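Local coordinates for protein myroilysin (Myroides profundi, PDB 5CZW) that probably cleaves proteins as a zinc metalloendopeptidase of the astacin (M12A) family of metzincins, kept inactive by its propeptide through a cysteine switch, at residues Val51-Gly56 against Ile89-Thr94; Gly55-Val60 against Phe122-Ser127; Met117-Phe122 against Arg133-Glu138; His147-Pro152 against Met203-Ser208. The protein carries 1 engineered substitution. One frame throughout, in Å; residues are numbered along the deposited sequence.

Contact 1 of 4, residues Val51-Gly56 against Ile89-Thr94; sequences VGLYGG and IRVTFT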
loop_
_atom_site.group_PDB
_atom_site.type_symbol
_atom_site.label_atom_id
_atom_site.label_comp_id
_atom_site.label_asym_id
_atom_site.label_seq_id
_atom_site.Cartn_x
_atom_site.Cartn_y
_atom_site.Cartn_z
ATOM N N VAL A 51 3.960 -15.535 -0.159
ATOM C CA VAL A 51 3.756 -14.399 0.773
ATOM C C VAL A 51 4.169 -14.836 2.151
ATOM O O VAL A 51 3.680 -15.896 2.614
ATOM C CB VAL A 51 2.280 -13.903 0.779
ATOM C CG1 VAL A 51 2.171 -12.666 1.670
ATOM C CG2 VAL A 51 1.837 -13.589 -0.625
ATOM N N GLY A 52 4.963 -14.046 2.875
ATOM C CA GLY A 52 5.200 -14.393 4.194
ATOM C C GLY A 52 4.778 -13.229 5.072
ATOM O O GLY A 52 4.948 -12.062 4.711
ATOM N N LEU A 53 4.259 -13.567 6.212
ATOM C CA LEU A 53 3.798 -12.571 7.211
ATOM C C LEU A 53 4.767 -12.558 8.391
ATOM O O LEU A 53 5.147 -13.572 9.052
ATOM C CB LEU A 53 2.347 -12.893 7.628
ATOM C CG LEU A 53 1.261 -13.021 6.522
ATOM C CD1 LEU A 53 -0.136 -13.287 7.085
ATOM C CD2 LEU A 53 1.274 -11.774 5.604
ATOM N N TYR A 54 5.188 -11.358 8.718
ATOM C CA TYR A 54 6.180 -11.205 9.745
ATOM C C TYR A 54 5.629 -10.414 10.899
ATOM O O TYR A 54 5.404 -9.230 10.768
ATOM C CB TYR A 54 7.451 -10.532 9.161
ATOM C CG TYR A 54 8.148 -11.338 8.123
ATOM C CD1 TYR A 54 7.660 -11.409 6.831
ATOM C CD2 TYR A 54 9.326 -11.994 8.400
ATOM C CE1 TYR A 54 8.303 -12.123 5.835
ATOM C CE2 TYR A 54 9.980 -12.720 7.406
ATOM C CZ TYR A 54 9.508 -12.752 6.158
ATOM O OH TYR A 54 10.187 -13.488 5.243
ATOM N N GLY A 55 5.445 -11.091 12.036
ATOM C CA GLY A 55 4.790 -10.439 13.192
ATOM C C GLY A 55 3.287 -10.391 13.039
ATOM O O GLY A 55 2.727 -11.173 12.225
ATOM N N GLY A 56 2.652 -9.418 13.698
ATOM C CA GLY A 56 1.185 -9.337 13.736
ATOM C C GLY A 56 0.593 -10.446 14.582
ATOM O O GLY A 56 1.237 -11.450 14.913
ATOM N N ILE A 89 6.769 -11.951 -1.530
ATOM C CA ILE A 89 6.132 -10.790 -0.855
ATOM C C ILE A 89 6.325 -11.036 0.601
ATOM O O ILE A 89 6.024 -12.090 1.140
ATOM C CB ILE A 89 4.658 -10.660 -1.214
ATOM C CG1 ILE A 89 4.565 -10.307 -2.722
ATOM C CG2 ILE A 89 3.959 -9.589 -0.357
ATOM C CD1 ILE A 89 3.175 -10.367 -3.262
ATOM N N ARG A 90 6.878 -10.005 1.252
ATOM C CA ARG A 90 7.246 -10.081 2.697
ATOM C C ARG A 90 6.567 -8.925 3.452
ATOM O O ARG A 90 6.836 -7.743 3.199
ATOM C CB ARG A 90 8.749 -10.079 2.950
ATOM C CG ARG A 90 9.421 -11.262 2.216
ATOM C CD ARG A 90 10.951 -11.288 2.381
ATOM N NE ARG A 90 11.581 -10.174 1.755
ATOM C CZ ARG A 90 11.908 -10.094 0.492
ATOM N NH1 ARG A 90 11.607 -11.045 -0.301
ATOM N NH2 ARG A 90 12.487 -8.984 0.010
ATOM N N VAL A 91 5.559 -9.301 4.220
ATOM C CA VAL A 91 4.618 -8.348 4.849
ATOM C C VAL A 91 4.937 -8.153 6.371
ATOM O O VAL A 91 5.025 -9.129 7.184
ATOM C CB VAL A 91 3.184 -8.915 4.807
ATOM C CG1 VAL A 91 2.261 -7.862 5.449
ATOM C CG2 VAL A 91 2.806 -9.314 3.402
ATOM N N THR A 92 5.209 -6.920 6.725
ATOM C CA THR A 92 5.290 -6.536 8.128
ATOM C C THR A 92 4.112 -5.742 8.619
ATOM O O THR A 92 3.306 -5.286 7.819
ATOM C CB THR A 92 6.584 -5.772 8.379
ATOM O OG1 THR A 92 6.692 -4.727 7.444
ATOM C CG2 THR A 92 7.824 -6.736 8.268
ATOM N N PHE A 93 4.111 -5.531 9.953
ATOM C CA PHE A 93 3.016 -4.891 10.661
ATOM C C PHE A 93 3.577 -3.802 11.561
ATOM O O PHE A 93 3.172 -3.667 12.785
ATOM C CB PHE A 93 2.256 -5.931 11.451
ATOM C CG PHE A 93 1.598 -6.927 10.547
ATOM C CD1 PHE A 93 0.334 -6.663 9.939
ATOM C CD2 PHE A 93 2.231 -8.078 10.265
ATOM C CE1 PHE A 93 -0.223 -7.600 9.080
ATOM C CE2 PHE A 93 1.657 -8.974 9.384
ATOM C CZ PHE A 93 0.470 -8.711 8.801
ATOM N N THR A 94 4.462 -3.025 10.988
ATOM C CA THR A 94 5.182 -2.020 11.817
ATOM C C THR A 94 4.237 -0.839 11.991
ATOM O O THR A 94 3.912 -0.106 11.027
ATOM C CB THR A 94 6.462 -1.600 11.109
ATOM O OG1 THR A 94 7.326 -2.742 10.949
ATOM C CG2 THR A 94 7.137 -0.490 11.849
HETATM O O HOH W 1 5.737 -6.925 11.971
#

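Contact 2 of 4, residues Gly55-Val60 against Phe122-Ser127; sequences GGTPYV and FDDSTS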
loop_
_atom_site.group_PDB
_atom_site.type_symbol
_atom_site.label_atom_id
_atom_site.label_comp_id
_atom_site.label_asym_id
_atom_site.label_seq_id
_atom_site.Cartn_x
_atom_site.Cartn_y
_atom_site.Cartn_z
ATOM N N GLY A 55 5.445 -11.091 12.036
ATOM C CA GLY A 55 4.790 -10.439 13.192
ATOM C C GLY A 55 3.287 -10.391 13.039
ATOM O O GLY A 55 2.727 -11.173 12.225
ATOM N N GLY A 56 2.652 -9.418 13.698
ATOM C CA GLY A 56 1.185 -9.337 13.736
ATOM C C GLY A 56 0.593 -10.446 14.582
ATOM O O GLY A 56 1.237 -11.450 14.913
ATOM N N THR A 57 -0.651 -10.299 14.933
ATOM C CA THR A 57 -1.302 -11.295 15.753
ATOM C C THR A 57 -1.902 -12.338 14.831
ATOM O O THR A 57 -2.062 -12.050 13.617
ATOM C CB THR A 57 -2.462 -10.676 16.557
ATOM O OG1 THR A 57 -3.441 -10.172 15.642
ATOM C CG2 THR A 57 -1.995 -9.577 17.451
ATOM N N PRO A 58 -2.308 -13.496 15.368
ATOM C CA PRO A 58 -2.963 -14.466 14.454
ATOM C C PRO A 58 -4.200 -13.895 13.779
ATOM O O PRO A 58 -4.505 -14.247 12.621
ATOM C CB PRO A 58 -3.259 -15.703 15.349
ATOM C CG PRO A 58 -2.263 -15.563 16.441
ATOM C CD PRO A 58 -1.889 -14.147 16.604
ATOM N N TYR A 59 -4.966 -13.098 14.496
ATOM C CA TYR A 59 -6.164 -12.508 13.940
ATOM C C TYR A 59 -5.872 -11.608 12.779
ATOM O O TYR A 59 -6.461 -11.801 11.630
ATOM C CB TYR A 59 -6.934 -11.741 14.993
ATOM C CG TYR A 59 -8.234 -11.127 14.589
ATOM C CD1 TYR A 59 -9.325 -11.916 14.358
ATOM C CD2 TYR A 59 -8.314 -9.787 14.307
ATOM C CE1 TYR A 59 -10.529 -11.376 13.924
ATOM C CE2 TYR A 59 -9.513 -9.225 13.889
ATOM C CZ TYR A 59 -10.600 -10.047 13.736
ATOM O OH TYR A 59 -11.785 -9.478 13.338
ATOM N N VAL A 60 -4.956 -10.673 13.018
ATOM C CA VAL A 60 -4.541 -9.769 11.948
ATOM C C VAL A 60 -4.015 -10.552 10.752
ATOM O O VAL A 60 -4.324 -10.240 9.625
ATOM C CB VAL A 60 -3.550 -8.683 12.469
ATOM C CG1 VAL A 60 -2.784 -7.964 11.319
ATOM C CG2 VAL A 60 -4.318 -7.634 13.195
ATOM N N PHE A 122 -3.200 -1.812 11.667
ATOM C CA PHE A 122 -4.145 -2.841 12.022
ATOM C C PHE A 122 -3.912 -3.276 13.494
ATOM O O PHE A 122 -2.787 -3.290 14.023
ATOM C CB PHE A 122 -4.031 -4.034 11.104
ATOM C CG PHE A 122 -4.379 -3.819 9.669
ATOM C CD1 PHE A 122 -5.275 -2.873 9.245
ATOM C CD2 PHE A 122 -3.815 -4.661 8.736
ATOM C CE1 PHE A 122 -5.586 -2.752 7.904
ATOM C CE2 PHE A 122 -4.188 -4.594 7.452
ATOM C CZ PHE A 122 -5.118 -3.642 7.049
ATOM N N ASP A 123 -5.006 -3.675 14.136
ATOM C CA ASP A 123 -4.962 -4.334 15.470
ATOM C C ASP A 123 -6.231 -5.172 15.570
ATOM O O ASP A 123 -6.943 -5.318 14.593
ATOM C CB ASP A 123 -4.886 -3.309 16.587
ATOM C CG ASP A 123 -6.092 -2.350 16.625
ATOM O OD1 ASP A 123 -7.278 -2.811 16.489
ATOM O OD2 ASP A 123 -5.861 -1.092 16.733
ATOM N N ASP A 124 -6.405 -5.878 16.688
ATOM C CA ASP A 124 -7.409 -6.931 16.720
ATOM C C ASP A 124 -8.820 -6.298 16.790
ATOM O O ASP A 124 -9.829 -7.010 16.680
ATOM C CB ASP A 124 -7.181 -7.860 17.924
ATOM C CG ASP A 124 -6.029 -8.827 17.719
ATOM O OD1 ASP A 124 -5.369 -8.843 16.671
ATOM O OD2 ASP A 124 -5.773 -9.561 18.663
ATOM N N SER A 125 -8.889 -5.004 17.019
ATOM C CA SER A 125 -10.193 -4.308 16.964
ATOM C C SER A 125 -10.510 -3.685 15.612
ATOM O O SER A 125 -11.617 -3.158 15.415
ATOM C CB SER A 125 -10.290 -3.267 18.071
ATOM O OG SER A 125 -10.434 -3.921 19.337
ATOM N N THR A 126 -9.652 -3.874 14.598
ATOM C CA THR A 126 -9.837 -3.226 13.314
ATOM C C THR A 126 -11.105 -3.796 12.633
ATOM O O THR A 126 -11.331 -4.991 12.636
ATOM C CB THR A 126 -8.541 -3.406 12.437
ATOM O OG1 THR A 126 -7.463 -2.665 13.020
ATOM C CG2 THR A 126 -8.764 -2.926 11.031
ATOM N N SER A 127 -11.889 -2.901 12.041
ATOM C CA SER A 127 -13.122 -3.281 11.344
ATOM C C SER A 127 -12.901 -4.129 10.122
ATOM O O SER A 127 -11.850 -4.032 9.470
ATOM C CB SER A 127 -13.904 -2.016 10.953
ATOM O OG SER A 127 -13.346 -1.370 9.845
HETATM O O HOH W 2 -12.389 -7.559 11.690
#

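Contact 3 of 4, residues Met117-Phe122 against Arg133-Glu138; sequences MNFGWF and RTVIHE. With ZN (zinc ion), chain B.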
loop_
_atom_site.group_PDB
_atom_site.type_symbol
_atom_site.label_atom_id
_atom_site.label_comp_id
_atom_site.label_asym_id
_atom_site.label_seq_id
_atom_site.Cartn_x
_atom_site.Cartn_y
_atom_site.Cartn_z
ATOM N N MET A 117 6.117 -5.145 1.853
ATOM C CA MET A 117 4.795 -4.583 2.146
ATOM C C MET A 117 4.714 -4.331 3.664
ATOM O O MET A 117 5.277 -5.102 4.460
ATOM C CB MET A 117 3.734 -5.613 1.775
ATOM C CG MET A 117 2.287 -5.132 1.958
ATOM S SD MET A 117 1.033 -6.346 1.437
ATOM C CE MET A 117 1.366 -6.542 -0.307
ATOM N N ASN A 118 3.968 -3.303 4.094
ATOM C CA ASN A 118 3.754 -3.046 5.534
ATOM C C ASN A 118 2.284 -2.597 5.704
ATOM O O ASN A 118 1.761 -1.871 4.926
ATOM C CB ASN A 118 4.653 -1.960 6.035
ATOM C CG ASN A 118 4.628 -1.813 7.541
ATOM O OD1 ASN A 118 5.026 -2.758 8.252
ATOM N ND2 ASN A 118 4.046 -0.718 8.069
ATOM N N PHE A 119 1.703 -3.058 6.809
ATOM C CA PHE A 119 0.425 -2.557 7.277
ATOM C C PHE A 119 0.720 -1.832 8.600
ATOM O O PHE A 119 1.150 -2.447 9.565
ATOM C CB PHE A 119 -0.465 -3.733 7.481
ATOM C CG PHE A 119 -0.941 -4.317 6.194
ATOM C CD1 PHE A 119 -1.733 -3.566 5.348
ATOM C CD2 PHE A 119 -0.474 -5.514 5.775
ATOM C CE1 PHE A 119 -2.123 -4.133 4.135
ATOM C CE2 PHE A 119 -0.830 -6.101 4.582
ATOM C CZ PHE A 119 -1.660 -5.396 3.741
ATOM N N GLY A 120 0.466 -0.546 8.563
ATOM C CA GLY A 120 0.870 0.302 9.676
ATOM C C GLY A 120 -0.111 0.557 10.793
ATOM O O GLY A 120 0.274 1.287 11.727
ATOM N N TRP A 121 -1.350 0.105 10.658
ATOM C CA TRP A 121 -2.392 0.463 11.645
ATOM C C TRP A 121 -3.419 -0.581 12.001
ATOM O O TRP A 121 -4.446 -0.238 12.675
ATOM C CB TRP A 121 -3.093 1.740 11.212
ATOM C CG TRP A 121 -3.775 1.700 9.846
ATOM C CD1 TRP A 121 -4.936 1.108 9.542
ATOM C CD2 TRP A 121 -3.271 2.226 8.601
ATOM N NE1 TRP A 121 -5.228 1.245 8.224
ATOM C CE2 TRP A 121 -4.203 1.927 7.620
ATOM C CE3 TRP A 121 -2.111 2.928 8.232
ATOM C CZ2 TRP A 121 -4.030 2.318 6.281
ATOM C CZ3 TRP A 121 -1.962 3.345 6.951
ATOM C CH2 TRP A 121 -2.905 3.041 5.990
ATOM N N PHE A 122 -3.200 -1.812 11.667
ATOM C CA PHE A 122 -4.145 -2.841 12.022
ATOM C C PHE A 122 -3.912 -3.276 13.494
ATOM O O PHE A 122 -2.787 -3.290 14.023
ATOM C CB PHE A 122 -4.031 -4.034 11.104
ATOM C CG PHE A 122 -4.379 -3.819 9.669
ATOM C CD1 PHE A 122 -5.275 -2.873 9.245
ATOM C CD2 PHE A 122 -3.815 -4.661 8.736
ATOM C CE1 PHE A 122 -5.586 -2.752 7.904
ATOM C CE2 PHE A 122 -4.188 -4.594 7.452
ATOM C CZ PHE A 122 -5.118 -3.642 7.049
ATOM N N ARG A 133 -10.484 -2.755 2.865
ATOM C CA ARG A 133 -9.964 -1.626 2.129
ATOM C C ARG A 133 -8.439 -1.628 1.999
ATOM O O ARG A 133 -7.883 -1.492 0.916
ATOM C CB ARG A 133 -10.416 -0.309 2.807
ATOM C CG ARG A 133 -9.953 0.985 2.119
ATOM C CD ARG A 133 -10.376 2.228 2.894
ATOM N NE ARG A 133 -9.580 2.451 4.065
ATOM C CZ ARG A 133 -8.547 3.288 4.162
ATOM N NH1 ARG A 133 -8.159 4.013 3.162
ATOM N NH2 ARG A 133 -7.914 3.372 5.287
ATOM N N THR A 134 -7.802 -1.757 3.126
ATOM C CA THR A 134 -6.330 -1.511 3.140
ATOM C C THR A 134 -5.569 -2.783 2.602
ATOM O O THR A 134 -4.580 -2.651 1.824
ATOM C CB THR A 134 -5.887 -1.069 4.507
ATOM O OG1 THR A 134 -6.399 0.264 4.724
ATOM C CG2 THR A 134 -4.335 -1.069 4.656
ATOM N N VAL A 135 -6.081 -3.989 2.916
ATOM C CA VAL A 135 -5.407 -5.189 2.446
ATOM C C VAL A 135 -5.580 -5.286 0.925
ATOM O O VAL A 135 -4.595 -5.467 0.171
ATOM C CB VAL A 135 -5.881 -6.477 3.121
ATOM C CG1 VAL A 135 -5.262 -7.684 2.480
ATOM C CG2 VAL A 135 -5.538 -6.382 4.590
ATOM N N ILE A 136 -6.805 -5.208 0.426
ATOM C CA ILE A 136 -7.009 -5.313 -1.011
ATOM C C ILE A 136 -6.219 -4.219 -1.718
ATOM O O ILE A 136 -5.586 -4.506 -2.704
ATOM C CB ILE A 136 -8.515 -5.264 -1.393
ATOM C CG1 ILE A 136 -9.218 -6.419 -0.674
ATOM C CG2 ILE A 136 -8.732 -5.340 -2.886
ATOM C CD1 ILE A 136 -10.647 -6.625 -1.065
ATOM N N HIS A 137 -6.235 -3.018 -1.195
ATOM C CA HIS A 137 -5.454 -1.940 -1.797
ATOM C C HIS A 137 -3.928 -2.228 -1.935
ATOM O O HIS A 137 -3.360 -2.094 -2.988
ATOM C CB HIS A 137 -5.708 -0.698 -0.988
ATOM C CG HIS A 137 -5.066 0.526 -1.518
ATOM N ND1 HIS A 137 -5.767 1.403 -2.282
ATOM C CD2 HIS A 137 -3.851 1.073 -1.323
ATOM C CE1 HIS A 137 -5.015 2.409 -2.591
ATOM N NE2 HIS A 137 -3.874 2.263 -1.973
ATOM N N GLU A 138 -3.329 -2.623 -0.834
ATOM C CA GLU A 138 -1.904 -2.911 -0.878
ATOM C C GLU A 138 -1.582 -4.048 -1.743
ATOM O O GLU A 138 -0.554 -4.022 -2.455
ATOM C CB GLU A 138 -1.305 -3.098 0.552
ATOM C CG GLU A 138 -1.320 -1.843 1.463
ATOM C CD GLU A 138 -0.776 -0.549 0.838
ATOM O OE1 GLU A 138 0.037 -0.580 -0.083
ATOM O OE2 GLU A 138 -1.222 0.552 1.367
HETATM ZN ZN ZN B . -1.681 2.961 -2.181
#

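Contact 4 of 4, residues His147-Pro152 against Met203-Ser208; sequences HEHQHP and MHYSIS. With ZN (zinc ion), chain B.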
loop_
_atom_site.group_PDB
_atom_site.type_symbol
_atom_site.label_atom_id
_atom_site.label_comp_id
_atom_site.label_asym_id
_atom_site.label_seq_id
_atom_site.Cartn_x
_atom_site.Cartn_y
_atom_site.Cartn_z
ATOM N N HIS A 147 -1.860 4.184 -7.847
ATOM C CA HIS A 147 -2.932 4.931 -7.390
ATOM C C HIS A 147 -3.841 5.538 -8.465
ATOM O O HIS A 147 -3.377 6.124 -9.445
ATOM C CB HIS A 147 -2.429 6.087 -6.535
ATOM C CG HIS A 147 -1.991 5.649 -5.162
ATOM N ND1 HIS A 147 -0.817 6.073 -4.590
ATOM C CD2 HIS A 147 -2.491 4.718 -4.297
ATOM C CE1 HIS A 147 -0.643 5.480 -3.427
ATOM N NE2 HIS A 147 -1.686 4.749 -3.207
ATOM N N GLU A 148 -5.110 5.509 -8.193
ATOM C CA GLU A 148 -6.101 6.398 -8.887
ATOM C C GLU A 148 -6.250 7.665 -8.093
ATOM O O GLU A 148 -6.486 7.604 -6.904
ATOM C CB GLU A 148 -7.469 5.712 -8.938
ATOM C CG GLU A 148 -7.474 4.458 -9.837
ATOM C CD GLU A 148 -7.336 4.809 -11.321
ATOM O OE1 GLU A 148 -8.000 5.794 -11.834
ATOM O OE2 GLU A 148 -6.472 4.161 -11.976
ATOM N N HIS A 149 -6.012 8.814 -8.712
ATOM C CA HIS A 149 -6.117 10.091 -7.992
ATOM C C HIS A 149 -6.800 11.074 -8.935
ATOM O O HIS A 149 -6.300 11.347 -9.980
ATOM C CB HIS A 149 -4.760 10.585 -7.636
ATOM C CG HIS A 149 -4.768 11.977 -7.133
ATOM N ND1 HIS A 149 -5.326 12.320 -5.926
ATOM C CD2 HIS A 149 -4.261 13.106 -7.658
ATOM C CE1 HIS A 149 -5.198 13.627 -5.743
ATOM N NE2 HIS A 149 -4.537 14.119 -6.781
ATOM N N GLN A 150 -7.982 11.511 -8.549
ATOM C CA GLN A 150 -8.751 12.490 -9.286
ATOM C C GLN A 150 -8.394 13.762 -8.590
ATOM O O GLN A 150 -8.753 13.940 -7.431
ATOM C CB GLN A 150 -10.259 12.176 -9.081
ATOM C CG GLN A 150 -11.217 12.908 -10.007
ATOM C CD GLN A 150 -11.057 12.396 -11.421
ATOM O OE1 GLN A 150 -11.105 13.160 -12.373
ATOM N NE2 GLN A 150 -10.763 11.092 -11.554
ATOM N N HIS A 151 -7.620 14.605 -9.264
ATOM C CA HIS A 151 -7.175 15.840 -8.699
ATOM C C HIS A 151 -8.326 16.858 -8.500
ATOM O O HIS A 151 -9.063 17.121 -9.434
ATOM C CB HIS A 151 -6.052 16.462 -9.545
ATOM C CG HIS A 151 -5.382 17.560 -8.806
ATOM N ND1 HIS A 151 -4.606 17.308 -7.696
ATOM C CD2 HIS A 151 -5.465 18.910 -8.915
ATOM C CE1 HIS A 151 -4.225 18.454 -7.161
ATOM N NE2 HIS A 151 -4.701 19.437 -7.905
ATOM N N PRO A 152 -8.501 17.383 -7.271
ATOM C CA PRO A 152 -9.663 18.268 -7.169
ATOM C C PRO A 152 -9.403 19.631 -7.811
ATOM O O PRO A 152 -8.257 20.111 -7.812
ATOM C CB PRO A 152 -9.755 18.501 -5.697
ATOM C CG PRO A 152 -8.380 18.381 -5.177
ATOM C CD PRO A 152 -7.908 17.183 -5.938
ATOM N N MET A 203 -8.209 1.344 -5.652
ATOM C CA MET A 203 -6.896 1.969 -5.817
ATOM C C MET A 203 -6.858 3.487 -5.594
ATOM O O MET A 203 -5.811 4.113 -5.724
ATOM C CB MET A 203 -6.175 1.513 -7.122
ATOM C CG MET A 203 -5.843 0.015 -7.216
ATOM S SD MET A 203 -5.198 -0.712 -5.707
ATOM C CE MET A 203 -3.603 0.111 -5.559
ATOM N N HIS A 204 -8.000 4.077 -5.274
ATOM C CA HIS A 204 -8.014 5.532 -5.074
ATOM C C HIS A 204 -7.084 5.888 -3.955
ATOM O O HIS A 204 -6.961 5.170 -3.046
ATOM C CB HIS A 204 -9.424 6.180 -4.943
ATOM C CG HIS A 204 -9.978 6.671 -6.242
ATOM N ND1 HIS A 204 -9.641 7.895 -6.785
ATOM C CD2 HIS A 204 -10.765 6.057 -7.157
ATOM C CE1 HIS A 204 -10.241 8.032 -7.944
ATOM N NE2 HIS A 204 -10.910 6.924 -8.204
ATOM N N TYR A 205 -6.441 7.023 -4.087
ATOM C CA TYR A 205 -5.439 7.527 -3.116
ATOM C C TYR A 205 -6.114 8.337 -2.041
ATOM O O TYR A 205 -6.812 9.347 -2.299
ATOM C CB TYR A 205 -4.471 8.434 -3.890
ATOM C CG TYR A 205 -3.428 9.026 -3.059
ATOM C CD1 TYR A 205 -2.513 8.246 -2.469
ATOM C CD2 TYR A 205 -3.223 10.359 -3.066
ATOM C CE1 TYR A 205 -1.492 8.769 -1.717
ATOM C CE2 TYR A 205 -2.286 10.932 -2.269
ATOM C CZ TYR A 205 -1.359 10.132 -1.629
ATOM O OH TYR A 205 -0.319 10.685 -0.884
ATOM N N SER A 206 -6.007 7.857 -0.828
ATOM C CA SER A 206 -6.557 8.525 0.325
ATOM C C SER A 206 -5.679 9.672 0.784
ATOM O O SER A 206 -4.532 9.495 0.919
ATOM C CB SER A 206 -6.566 7.516 1.464
ATOM O OG SER A 206 -7.395 6.473 1.128
ATOM N N ILE A 207 -6.281 10.819 1.053
ATOM C CA ILE A 207 -5.600 11.982 1.560
ATOM C C ILE A 207 -6.061 12.163 3.004
ATOM O O ILE A 207 -7.233 12.414 3.281
ATOM C CB ILE A 207 -5.821 13.258 0.712
ATOM C CG1 ILE A 207 -5.226 12.996 -0.692
ATOM C CG2 ILE A 207 -5.114 14.447 1.355
ATOM C CD1 ILE A 207 -5.621 13.945 -1.792
ATOM N N SER A 208 -5.113 12.032 3.920
ATOM C CA SER A 208 -5.468 12.000 5.328
ATOM C C SER A 208 -5.618 13.410 5.837
ATOM O O SER A 208 -4.768 14.285 5.565
ATOM C CB SER A 208 -4.369 11.313 6.106
ATOM O OG SER A 208 -4.633 11.411 7.462
HETATM ZN ZN ZN B . -1.681 2.961 -2.181
HETATM O O HOH W 3 -7.271 11.164 -4.351
HETATM O O HOH W 4 -9.195 10.304 -6.137
#

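Contact 1 of 4, residues Val51-Gly56 against Ile89-Thr94
Tyr54 and Arg90 both place CG anti to the carbonyl carbon (chi1 -64° and -58°), and their side chains run side by side on one face of two parallel strands. Tyr54 CE1 rests 3.6 Å from Arg90 CB, while the phenol oxygen reaches the CD methylene, so the long aliphatic stem of the arginine lines the ring; the guanidinium itself goes elsewhere, to the carbonyl of Glu114. Gly52, lacking a side chain on this face, lets the tyrosine ring fold back close to its own strand. On the other face branched aliphatic residues suit a largely buried place: Leu53 CD2 packs 3.5 Å from Val91 CB, and Val51 meets both Ile89 and Val91 through its methyls. The backbones are joined by Gly52 N to Ile89 O (2.8 Å), by Val91 N to Gly52 O (2.9 Å) and by Tyr54 N to Val91 O (2.7 Å). Beyond Tyr54 the strands separate, and a water links Tyr54 O to Phe93 N. Phe93 turns its ring edge to the chain there, with CD2 3.4 Å from Tyr54 O. Gly55 and Gly56, both at positive phi, take the backbone past that ring, and at Gly56 a CB would run into Phe93 CD2. This is a parallel pair within the mixed sheet of the astacin-type N-terminal subdomain, where strand 48-54 lies between strands 78-81 and 89-92.

Contact 2 of 4, residues Gly55-Val60 against Phe122-Ser127
A helix N-cap carries this contact: Thr57, directly before helix 58-63, meets Asp124 tip to tip. Its OG1 sits between the backbone N and the carbonyl carbon (chi1 62°), where it accepts from Val60 N at 3.1 Å and donates to Asp124 OD1 at 2.6 Å, using the syn lone pair of that oxygen. Threonine suits the place because one hydroxyl can do both jobs, and the carboxylate so near a helix N-terminus is probably favoured electrostatically. Tyr59 and Asp124 slide past each other, bringing Tyr59 CE2 3.6 Å from Asp124 O; a water joins the phenol oxygen to Thr126 O. Deeper in, Val60 CG1 packs 4.1 Å from Phe122 CB. The loop is stiffened from within, for Asp123 OD1 accepts from Ser125 N (2.8 Å) and Thr126 OG1 accepts from Asp123 N (2.9 Å). The arrangement is that of a type I beta turn with an Asx turn at Asp123, docked on a threonine-capped helix start.

Contact 3 of 4, residues Met117-Phe122 against Arg133-Glu138
Phe119 and Phe122, their rings stacked on each other, press into the helix at Thr134, Val135 and Glu138, the tight part of the contact. Phe119 CE1 lies 3.6 Å from Glu138 CG, and the same ring turns its edge to Thr134 O. Thr134 has OG1 beside the backbone N (chi1 -70°) and CG2 anti to that N; this methyl touches both rings, 3.6 Å from Phe122 CZ and 3.7 Å from Phe119 CD1. Val135 CG2 adds a contact of 3.6 Å with Phe122 CE2. Met117, flexible and apolar, bends its CE toward Glu138 O at 3.8 Å. The looser side, where Trp121 and Arg133 are partly exposed, is more polar: Trp121 CZ2 comes edge-on within 3.5 Å of Thr134 OG1, and Arg133 NH2 lies 4.1 Å from Trp121 CZ2. Glu130 binds Trp121 NE1, Thr134 OG1 and Arg133 NH2. On another side of the helix His137 NE2 binds zinc at 2.3 Å, with His141, His147 and Cys23. Aromatic packing thus backs the HExxH helix, which opens the HExxHxxGxxH motif of the metzincins.

Contact 4 of 4, residues His147-Pro152 against Met203-Ser208
The third zinc histidine of the HExxHxxGxxH signature, His147, lies here against Tyr205. Its NE2 binds the metal at 2.1 Å, which together with the Tyr187 hydroxyl at ND1 fixes how the ring is turned. Tyr205 sets CG anti to the backbone N (chi1 179°), beside His147; its CD1 lies over the centre of the imidazole, 3.5 Å from His147 CE1, the planes inclined at 49°. Two backbone hydrogen bonds tie the two loops: Glu148 N approaches Met203 O from above its carbonyl plane at 2.9 Å, and Tyr205 N reaches Glu148 O at 2.9 Å. Met203 belongs to the metzincin Met-turn, its side chain packing on His137 and His141 beneath the zinc. In astacin the tyrosine two places after this methionine is a metal ligand; here Tyr205 OH is 8.0 Å from the zinc, and Cys23 of the propeptide is the fourth ligand. Glu148 makes a CH-pi contact, its CB squarely over the His204 ring, 3.6 Å from the centroid, while its carboxylate bends away to Thr192 and Gln193. A glutamate fits: its stem packs and its end bonds. One water joins Gln150 N to His204 ND1, a second His149 ND1 to Tyr205 O.

How the contacts relate
Contacts 3 and 4 are buried and meet at the zinc, to which each supplies one histidine; contacts 1 and 2 are partly buried, contact 2 lying farther from the centre of the chain. Contact 1 gives way to contact 2 through Gly55 and Gly56, where strand 48-54 passes into helix 58-63, and Phe93 CE1 packs 3.4 Å from Val60 CG1. Contacts 1 and 3 share the sheet, and Asn118 OD1 probably accepts from Thr92 OG1 at 2.7 Å. Phe122 belongs to both contacts 2 and 3. Their chemistry differs with place: regular backbone bonding in 1, a hydroxyl helix cap bonded to a carboxylate in 2, aromatic packing in 3, and bridged loops with imidazoles in 4.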